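Local atomic coordinates of extracellular solute-binding protein family 1 (Alicyclobacillus acidocaldarius subsp. acidocaldarius, PDB entry 4OVJ), a protein that probably binds a solute outside the cell membrane and hands it to a transporter, as other bacterial extracellular solute-binding proteins do. Residues G332-S337 / T341-S346; T259-V264 / F356-E361. All blocks are in the same frame, centred on the assembly; numbering follows the deposited sequence.

Contact 1: residues G332-S337 / T341-S346; sequences GIPVSS and TQLMAS
The first turn of helix 337-345, entered from the short strand 333-334, closes between Ser-337 and Thr-341. Two donors of Thr-341 meet on one acceptor: its backbone N gives the i+4-to-i helical bond to Ser-337 O at 3.0 Å, with an N-H...O angle of 159°, and its own OG1 donates to the same Ser-337 O, also at 3.0 Å. The two arrive from opposite faces of the carbonyl plane, the amide tilted 28° from it and the hydroxyl about as much, and the oxygen is gripped twice. Thr-341 can do this because OG1 stands beside its own backbone N (chi1 -63°), which turns the hydroxyl back along the helix and leaves CG2 anti to that N.

Two residues further on, Leu-343 meets the strand. Its CD1 touches the ring carbon CG of Pro-334 at 4.0 Å, and the two side chains cross obliquely. Lys-325 of helix 321-327 also packs on Leu-343. Between strand and helix, Ser-336 is the N-cap; its OG accepts a weak bond from Val-339 N and is also hydrogen-bonded to Asn-319 OD1. The whole is a strand-to-helix connection with a serine N-cap, followed by a helical turn in which a threonine hydroxyl bonds back to the carbonyl four residues earlier.

Contact 2: residues T259-V264 / F356-E361; sequences TWVNYV and FQLVNE. With SO4 (sulfate ion), chain B.
The indole of Trp-260 has a sulfate oxygen at its edge, in the plane of the ring, and Tyr-139 stacked against it. NE1 donates to O2 of the sulfate at 2.9 Å, with an N-H...O angle of 173°, so the bond is nearly straight. The ring of Tyr-263 carries the amide ND2 of Asn-262 over the centre of one face, 4.2 Å above the plane. The sulfate, probably from the crystallisation liquor, is also hydrogen-bonded to Tyr-139 OH and Ser-184 OG. Replacing the indole by the methyl of an alanine is likely to leave sulfate O2 without its NE1 donor and Tyr-139 without its stacking partner.

The contact with residues 356-361 is made by Val-261, whose CB is directed toward the helix. Its CG2 meets Leu-358 CD1 at 3.9 Å and lies 4.1 Å from Leu-358 CG, the two side chains running antiparallel alongside each other. The second methyl, CG1, sits between backbone N and carbonyl carbon (chi1 73°) and reaches Val-359 CG2 at 4.2 Å. One valine thus spends its two branches on two successive helix residues, in a buried and wholly apolar meeting. Asn-138 of strand 128-144 packs against both Leu-358 and Val-359.

Trp-260, stacked on Tyr-139 and beside a bound anion, may line the ligand cleft. Trp-260 to Tyr-263 form a type I turn, with Tyr-263 N bonded to Trp-260 O at 3.1 Å, and this turn carries the chain from strand 256-260 into helix 263-269, a strand-turn-helix connection of the periplasmic-binding-protein fold.

The centres of contacts 1 and 2 lie about 12 Å apart, and the consecutive helices 337-345 and 350-365 bring them together. Along the chain, segment 259-264 comes first, both segments of contact 1 follow, and 356-361 comes last, so contact 2 spans a much longer separation in sequence. Phe-356 joins the two: its CZ packs on Pro-334 CD at 3.6 Å, and its CB touches SE of Met-344, a selenomethionine, at the same distance. Strands 333-334 and 256-260 each pair antiparallel with the long strand 128-144 of the mixed sheet. Contact 1 joins the exit of strand 333-334 to the helix that follows it, while contact 2 packs the turn after strand 256-260 on the distant helix 350-365, near a sulfate that may mark the solute cleft.

Contact 1: residues G332-S337 / T341-S346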
ATOM      1  N   GLY A 332      -4.864  -2.893   7.065  1.00 12.24           N
ATOM      2  CA  GLY A 332      -3.481  -2.486   6.930  1.00 11.61           C
ATOM      3  C   GLY A 332      -2.920  -1.990   8.251  1.00 10.32           C
ATOM      4  O   GLY A 332      -3.505  -2.194   9.316  1.00 10.54           O
ATOM      5  N   ILE A 333      -1.767  -1.337   8.171  0.50 10.01           N
ATOM      6  CA  ILE A 333      -1.111  -0.780   9.343  0.50 10.76           C
ATOM      7  C   ILE A 333      -1.852   0.481   9.788  0.50 10.07           C
ATOM      8  O   ILE A 333      -2.205   1.309   8.952  0.50  9.58           O
ATOM      9  CB  ILE A 333       0.345  -0.431   9.021  0.50 12.60           C
ATOM     10  CG1 ILE A 333       1.086  -1.705   8.634  0.50 14.87           C
ATOM     11  CG2 ILE A 333       1.017   0.227  10.216  0.50 12.77           C
ATOM     12  CD1 ILE A 333       0.817  -2.822   9.614  0.50 17.37           C
ATOM     13  N   PRO A 334      -2.089   0.641  11.100  1.00 10.50           N
ATOM     14  CA  PRO A 334      -2.787   1.836  11.556  1.00 11.37           C
ATOM     15  C   PRO A 334      -2.119   3.125  11.113  1.00 10.21           C
ATOM     16  O   PRO A 334      -0.890   3.251  11.149  1.00 10.26           O
ATOM     17  CB  PRO A 334      -2.740   1.716  13.075  1.00 12.81           C
ATOM     18  CG  PRO A 334      -2.692   0.250  13.317  1.00 13.70           C
ATOM     19  CD  PRO A 334      -1.865  -0.310  12.201  1.00 12.04           C
ATOM     20  N   VAL A 335      -2.938   4.073  10.680  1.00  9.58           N
ATOM     21  CA  VAL A 335      -2.420   5.319  10.153  1.00  9.55           C
ATOM     22  C   VAL A 335      -1.836   6.246  11.229  1.00  9.22           C
ATOM     23  O   VAL A 335      -0.933   7.027  10.957  1.00  9.34           O
ATOM     24  CB  VAL A 335      -3.514   6.039   9.334  1.00 10.48           C
ATOM     25  CG1 VAL A 335      -4.670   6.468  10.222  1.00 11.04           C
ATOM     26  CG2 VAL A 335      -2.921   7.211   8.581  1.00 11.22           C
ATOM     27  N   SER A 336      -2.353   6.147  12.447  1.00  9.56           N
ATOM     28  CA  SER A 336      -2.004   7.066  13.528  1.00  9.46           C
ATOM     29  C   SER A 336      -0.761   6.625  14.276  1.00  9.50           C
ATOM     30  O   SER A 336      -0.701   5.494  14.738  1.00  9.13           O
ATOM     31  CB  SER A 336      -3.147   7.152  14.544  1.00  9.82           C
ATOM     32  OG  SER A 336      -2.710   7.787  15.733  1.00 10.52           O
ATOM     33  N   SER A 337       0.194   7.529  14.434  1.00 10.22           N
ATOM     34  CA  SER A 337       1.414   7.224  15.194  1.00 11.33           C
ATOM     35  C   SER A 337       1.108   6.887  16.655  1.00 12.11           C
ATOM     36  O   SER A 337       1.766   6.022  17.248  1.00 15.01           O
ATOM     37  CB  SER A 337       2.398   8.390  15.132  1.00 12.32           C
ATOM     38  OG  SER A 337       1.823   9.597  15.632  1.00 13.28           O
ATOM     39  N   THR A 341       1.974   3.325  18.463  1.00 14.93           N
ATOM     40  CA  THR A 341       2.769   3.305  19.710  1.00 18.03           C
ATOM     41  C   THR A 341       2.079   2.479  20.796  1.00 18.14           C
ATOM     42  O   THR A 341       2.706   1.626  21.449  1.00 22.63           O
ATOM     43  CB  THR A 341       3.079   4.736  20.204  1.00 19.28           C
ATOM     44  OG1 THR A 341       3.879   5.412  19.227  1.00 20.43           O
ATOM     45  CG2 THR A 341       3.857   4.716  21.529  1.00 21.17           C
ATOM     46  N   GLN A 342       0.787   2.715  20.977  1.00 17.70           N
ATOM     47  CA  GLN A 342       0.029   2.028  22.013  1.00 22.99           C
ATOM     48  C   GLN A 342      -0.179   0.543  21.695  1.00 22.76           C
ATOM     49  O   GLN A 342      -0.161  -0.296  22.599  1.00 26.00           O
ATOM     50  CB  GLN A 342      -1.286   2.766  22.278  1.00 24.58           C
ATOM     51  CG  GLN A 342      -1.027   4.159  22.840  1.00 30.44           C
ATOM     52  CD  GLN A 342      -2.286   4.965  23.099  1.00 38.61           C
ATOM     53  OE1 GLN A 342      -2.547   5.967  22.426  1.00 44.52           O
ATOM     54  NE2 GLN A 342      -3.066   4.542  24.086  1.00 45.94           N
ATOM     55  N   LEU A 343      -0.346   0.204  20.421  1.00 19.87           N
ATOM     56  CA  LEU A 343      -0.499  -1.199  20.039  1.00 19.03           C
ATOM     57  C   LEU A 343       0.844  -1.956  20.095  1.00 22.29           C
ATOM     58  O   LEU A 343       0.866  -3.174  20.371  1.00 25.29           O
ATOM     59  CB  LEU A 343      -1.135  -1.339  18.659  1.00 19.34           C
ATOM     60  CG  LEU A 343      -2.624  -1.012  18.516  1.00 20.68           C
ATOM     61  CD1 LEU A 343      -2.992  -1.142  17.050  1.00 22.26           C
ATOM     62  CD2 LEU A 343      -3.532  -1.908  19.338  1.00 24.23           C
HETATM   63  N   MSE A 344       1.948  -1.245  19.849  1.00 19.69           N
HETATM   64  CA  MSE A 344       3.304  -1.826  20.012  1.00 24.27           C
HETATM   65  C   MSE A 344       3.561  -2.199  21.446  1.00 29.14           C
HETATM   66  O   MSE A 344       4.191  -3.237  21.723  1.00 31.16           O
HETATM   67  CB  MSE A 344       4.418  -0.878  19.531  1.00 25.95           C
HETATM   68  CG  MSE A 344       4.700  -1.177  18.064  1.00 36.15           C
HETATM   69 SE   MSE A 344       6.066  -0.024  17.217  1.00 53.69          SE
HETATM   70  CE  MSE A 344       5.269   1.767  17.400  1.00 35.26           C
ATOM     71  N   ALA A 345       3.094  -1.359  22.369  1.00 32.45           N
ATOM     72  CA  ALA A 345       3.248  -1.611  23.807  1.00 37.25           C
ATOM     73  C   ALA A 345       2.450  -2.834  24.241  1.00 40.36           C
ATOM     74  O   ALA A 345       2.899  -3.602  25.094  1.00 42.69           O
ATOM     75  CB  ALA A 345       2.816  -0.392  24.616  1.00 36.78           C
ATOM     76  N   SER A 346       1.268  -3.004  23.652  1.00 36.21           N
ATOM     77  CA  SER A 346       0.388  -4.121  23.974  1.00 35.72           C
ATOM     78  C   SER A 346      -0.684  -4.323  22.908  1.00 33.72           C
ATOM     79  O   SER A 346      -1.413  -3.384  22.562  1.00 35.34           O
ATOM     80  CB  SER A 346      -0.283  -3.883  25.325  1.00 39.03           C
ATOM     81  OG  SER A 346      -1.340  -4.802  25.531  1.00 42.78           O
TER

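Contact 2: residues T259-V264 / F356-E361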
ATOM      1  N   THR A 259       8.590  -6.854  -1.200  1.00  8.26           N
ATOM      2  CA  THR A 259       7.144  -6.940  -1.360  1.00  9.13           C
ATOM      3  C   THR A 259       6.469  -6.017  -0.361  1.00  8.38           C
ATOM      4  O   THR A 259       7.139  -5.267   0.355  1.00  8.94           O
ATOM      5  CB  THR A 259       6.653  -8.379  -1.170  1.00 11.42           C
ATOM      6  OG1 THR A 259       5.249  -8.457  -1.474  1.00 15.07           O
ATOM      7  CG2 THR A 259       6.911  -8.840   0.252  1.00 11.30           C
ATOM      8  N   TRP A 260       5.144  -6.057  -0.317  1.00  8.43           N
ATOM      9  CA  TRP A 260       4.414  -5.239   0.639  1.00  8.88           C
ATOM     10  C   TRP A 260       4.663  -5.709   2.064  1.00  9.23           C
ATOM     11  O   TRP A 260       4.663  -6.916   2.353  1.00  9.18           O
ATOM     12  CB  TRP A 260       2.930  -5.237   0.316  1.00  9.80           C
ATOM     13  CG  TRP A 260       2.709  -4.656  -1.025  1.00 11.46           C
ATOM     14  CD1 TRP A 260       2.648  -5.327  -2.226  1.00 12.80           C
ATOM     15  CD2 TRP A 260       2.600  -3.267  -1.330  1.00 11.49           C
ATOM     16  NE1 TRP A 260       2.488  -4.421  -3.261  1.00 13.76           N
ATOM     17  CE2 TRP A 260       2.445  -3.154  -2.734  1.00 13.48           C
ATOM     18  CE3 TRP A 260       2.604  -2.102  -0.551  1.00  9.71           C
ATOM     19  CZ2 TRP A 260       2.299  -1.921  -3.373  1.00 14.26           C
ATOM     20  CZ3 TRP A 260       2.453  -0.869  -1.194  1.00 11.26           C
ATOM     21  CH2 TRP A 260       2.302  -0.792  -2.590  1.00 13.07           C
ATOM     22  N   VAL A 261       4.866  -4.751   2.959  1.00 10.09           N
ATOM     23  CA  VAL A 261       5.287  -5.072   4.308  1.00 11.41           C
ATOM     24  C   VAL A 261       4.266  -5.930   5.064  1.00 12.66           C
ATOM     25  O   VAL A 261       4.649  -6.715   5.927  1.00 14.89           O
ATOM     26  CB  VAL A 261       5.676  -3.802   5.104  1.00 11.89           C
ATOM     27  CG1 VAL A 261       4.448  -2.994   5.494  1.00 11.63           C
ATOM     28  CG2 VAL A 261       6.493  -4.178   6.324  1.00 13.71           C
ATOM     29  N   ASN A 262       2.990  -5.813   4.700  1.00 12.76           N
ATOM     30  CA  ASN A 262       1.902  -6.591   5.299  1.00 16.62           C
ATOM     31  C   ASN A 262       2.126  -8.090   5.232  1.00 15.15           C
ATOM     32  O   ASN A 262       1.625  -8.831   6.077  1.00 18.38           O
ATOM     33  CB  ASN A 262       0.548  -6.247   4.642  1.00 17.13           C
ATOM     34  CG  ASN A 262       0.348  -6.900   3.274  1.00 21.02           C
ATOM     35  OD1 ASN A 262       0.885  -6.443   2.267  1.00 20.56           O
ATOM     36  ND2 ASN A 262      -0.476  -7.956   3.223  1.00 26.33           N
ATOM     37  N   TYR A 263       2.878  -8.532   4.227  1.00 11.94           N
ATOM     38  CA  TYR A 263       3.152  -9.948   4.046  1.00 11.43           C
ATOM     39  C   TYR A 263       4.044 -10.549   5.123  1.00 12.38           C
ATOM     40  O   TYR A 263       4.134 -11.774   5.209  1.00 12.07           O
ATOM     41  CB  TYR A 263       3.769 -10.224   2.666  1.00  9.21           C
ATOM     42  CG  TYR A 263       2.765 -10.220   1.548  1.00 11.04           C
ATOM     43  CD1 TYR A 263       1.788 -11.205   1.467  1.00 13.81           C
ATOM     44  CD2 TYR A 263       2.801  -9.254   0.556  1.00 12.72           C
ATOM     45  CE1 TYR A 263       0.865 -11.218   0.440  1.00 15.97           C
ATOM     46  CE2 TYR A 263       1.873  -9.255  -0.478  1.00 15.31           C
ATOM     47  CZ  TYR A 263       0.909 -10.241  -0.525  1.00 14.99           C
ATOM     48  OH  TYR A 263      -0.010 -10.279  -1.544  1.00 21.83           O
ATOM     49  N   VAL A 264       4.711  -9.726   5.943  1.00 13.05           N
ATOM     50  CA  VAL A 264       5.624 -10.301   6.928  1.00 14.10           C
ATOM     51  C   VAL A 264       4.902 -11.232   7.907  1.00 13.84           C
ATOM     52  O   VAL A 264       5.479 -12.230   8.328  1.00 14.10           O
ATOM     53  CB  VAL A 264       6.477  -9.252   7.682  1.00 16.58           C
ATOM     54  CG1 VAL A 264       5.632  -8.422   8.620  1.00 18.59           C
ATOM     55  CG2 VAL A 264       7.603  -9.934   8.462  1.00 18.06           C
ATOM     56  N   PHE A 356       5.285  -2.342  12.290  1.00 11.73           N
ATOM     57  CA  PHE A 356       5.034  -0.979  12.775  1.00 12.39           C
ATOM     58  C   PHE A 356       6.334  -0.179  12.791  1.00 11.62           C
ATOM     59  O   PHE A 356       6.359   0.989  12.399  1.00 13.96           O
ATOM     60  CB  PHE A 356       4.426  -0.979  14.181  1.00 12.30           C
ATOM     61  CG  PHE A 356       2.975  -1.366  14.241  1.00 12.89           C
ATOM     62  CD1 PHE A 356       2.361  -2.087  13.229  1.00 14.63           C
ATOM     63  CD2 PHE A 356       2.216  -1.028  15.359  1.00 16.08           C
ATOM     64  CE1 PHE A 356       1.033  -2.450  13.329  1.00 16.83           C
ATOM     65  CE2 PHE A 356       0.888  -1.398  15.453  1.00 15.86           C
ATOM     66  CZ  PHE A 356       0.297  -2.097  14.435  1.00 16.92           C
ATOM     67  N   GLN A 357       7.416  -0.805  13.243  1.00 12.45           N
ATOM     68  CA  GLN A 357       8.711  -0.128  13.278  1.00 13.16           C
ATOM     69  C   GLN A 357       9.181   0.237  11.877  1.00 10.91           C
ATOM     70  O   GLN A 357       9.717   1.311  11.652  1.00 12.81           O
ATOM     71  CB  GLN A 357       9.762  -0.997  13.955  1.00 16.23           C
ATOM     72  CG  GLN A 357       9.563  -1.123  15.456  1.00 21.62           C
ATOM     73  CD  GLN A 357      10.474  -2.159  16.092  1.00 28.28           C
ATOM     74  OE1 GLN A 357      10.991  -3.055  15.419  1.00 29.55           O
ATOM     75  NE2 GLN A 357      10.666  -2.044  17.401  1.00 35.61           N
ATOM     76  N   LEU A 358       8.993  -0.675  10.932  1.00 10.38           N
ATOM     77  CA  LEU A 358       9.391  -0.408   9.553  1.00  9.88           C
ATOM     78  C   LEU A 358       8.566   0.759   8.994  1.00 10.06           C
ATOM     79  O   LEU A 358       9.115   1.668   8.364  1.00  9.80           O
ATOM     80  CB  LEU A 358       9.197  -1.666   8.702  1.00 10.63           C
ATOM     81  CG  LEU A 358       9.677  -1.709   7.244  1.00 11.68           C
ATOM     82  CD1 LEU A 358       8.766  -0.956   6.300  1.00 13.09           C
ATOM     83  CD2 LEU A 358      11.117  -1.234   7.120  1.00 13.31           C
ATOM     84  N   VAL A 359       7.258   0.749   9.242  1.00  9.55           N
ATOM     85  CA  VAL A 359       6.408   1.825   8.720  1.00  9.51           C
ATOM     86  C   VAL A 359       6.848   3.166   9.321  1.00  9.44           C
ATOM     87  O   VAL A 359       6.911   4.161   8.619  1.00  9.09           O
ATOM     88  CB  VAL A 359       4.910   1.536   8.915  1.00 11.55           C
ATOM     89  CG1 VAL A 359       4.050   2.728   8.518  1.00 12.14           C
ATOM     90  CG2 VAL A 359       4.480   0.352   8.055  1.00 14.09           C
ATOM     91  N   ASN A 360       7.212   3.198  10.597  1.00  9.59           N
ATOM     92  CA  ASN A 360       7.718   4.438  11.168  1.00 11.11           C
ATOM     93  C   ASN A 360       8.957   4.969  10.435  1.00 10.56           C
ATOM     94  O   ASN A 360       9.080   6.160  10.218  1.00 12.09           O
ATOM     95  CB  ASN A 360       7.985   4.281  12.665  1.00 13.07           C
ATOM     96  CG  ASN A 360       6.702   4.155  13.479  1.00 15.30           C
ATOM     97  OD1 ASN A 360       5.601   4.466  13.006  1.00 16.98           O
ATOM     98  ND2 ASN A 360       6.838   3.712  14.722  1.00 20.64           N
ATOM     99  N   GLU A 361       9.860   4.085  10.027  1.00 10.01           N
ATOM    100  CA  GLU A 361      10.995   4.493   9.206  1.00 10.65           C
ATOM    101  C   GLU A 361      10.591   4.893   7.787  1.00  9.18           C
ATOM    102  O   GLU A 361      11.128   5.857   7.248  1.00  9.23           O
ATOM    103  CB  GLU A 361      12.072   3.419   9.198  1.00 13.81           C
ATOM    104  CG  GLU A 361      12.679   3.233  10.571  1.00 17.20           C
ATOM    105  CD  GLU A 361      13.243   4.533  11.129  1.00 23.38           C
ATOM    106  OE1 GLU A 361      14.019   5.214  10.411  1.00 29.51           O
ATOM    107  OE2 GLU A 361      12.889   4.893  12.275  1.00 36.14           O
TER
HETATM  108  S   SO4 B 501       3.418  -6.338  -6.340  0.50 21.07           S
HETATM  109  O1  SO4 B 501       3.203  -6.904  -7.686  0.50 18.09           O
HETATM  110  O2  SO4 B 501       2.475  -5.222  -6.072  0.50 17.34           O
HETATM  111  O3  SO4 B 501       3.166  -7.386  -5.330  0.50 19.69           O
HETATM  112  O4  SO4 B 501       4.820  -5.884  -6.242  0.50 16.14           O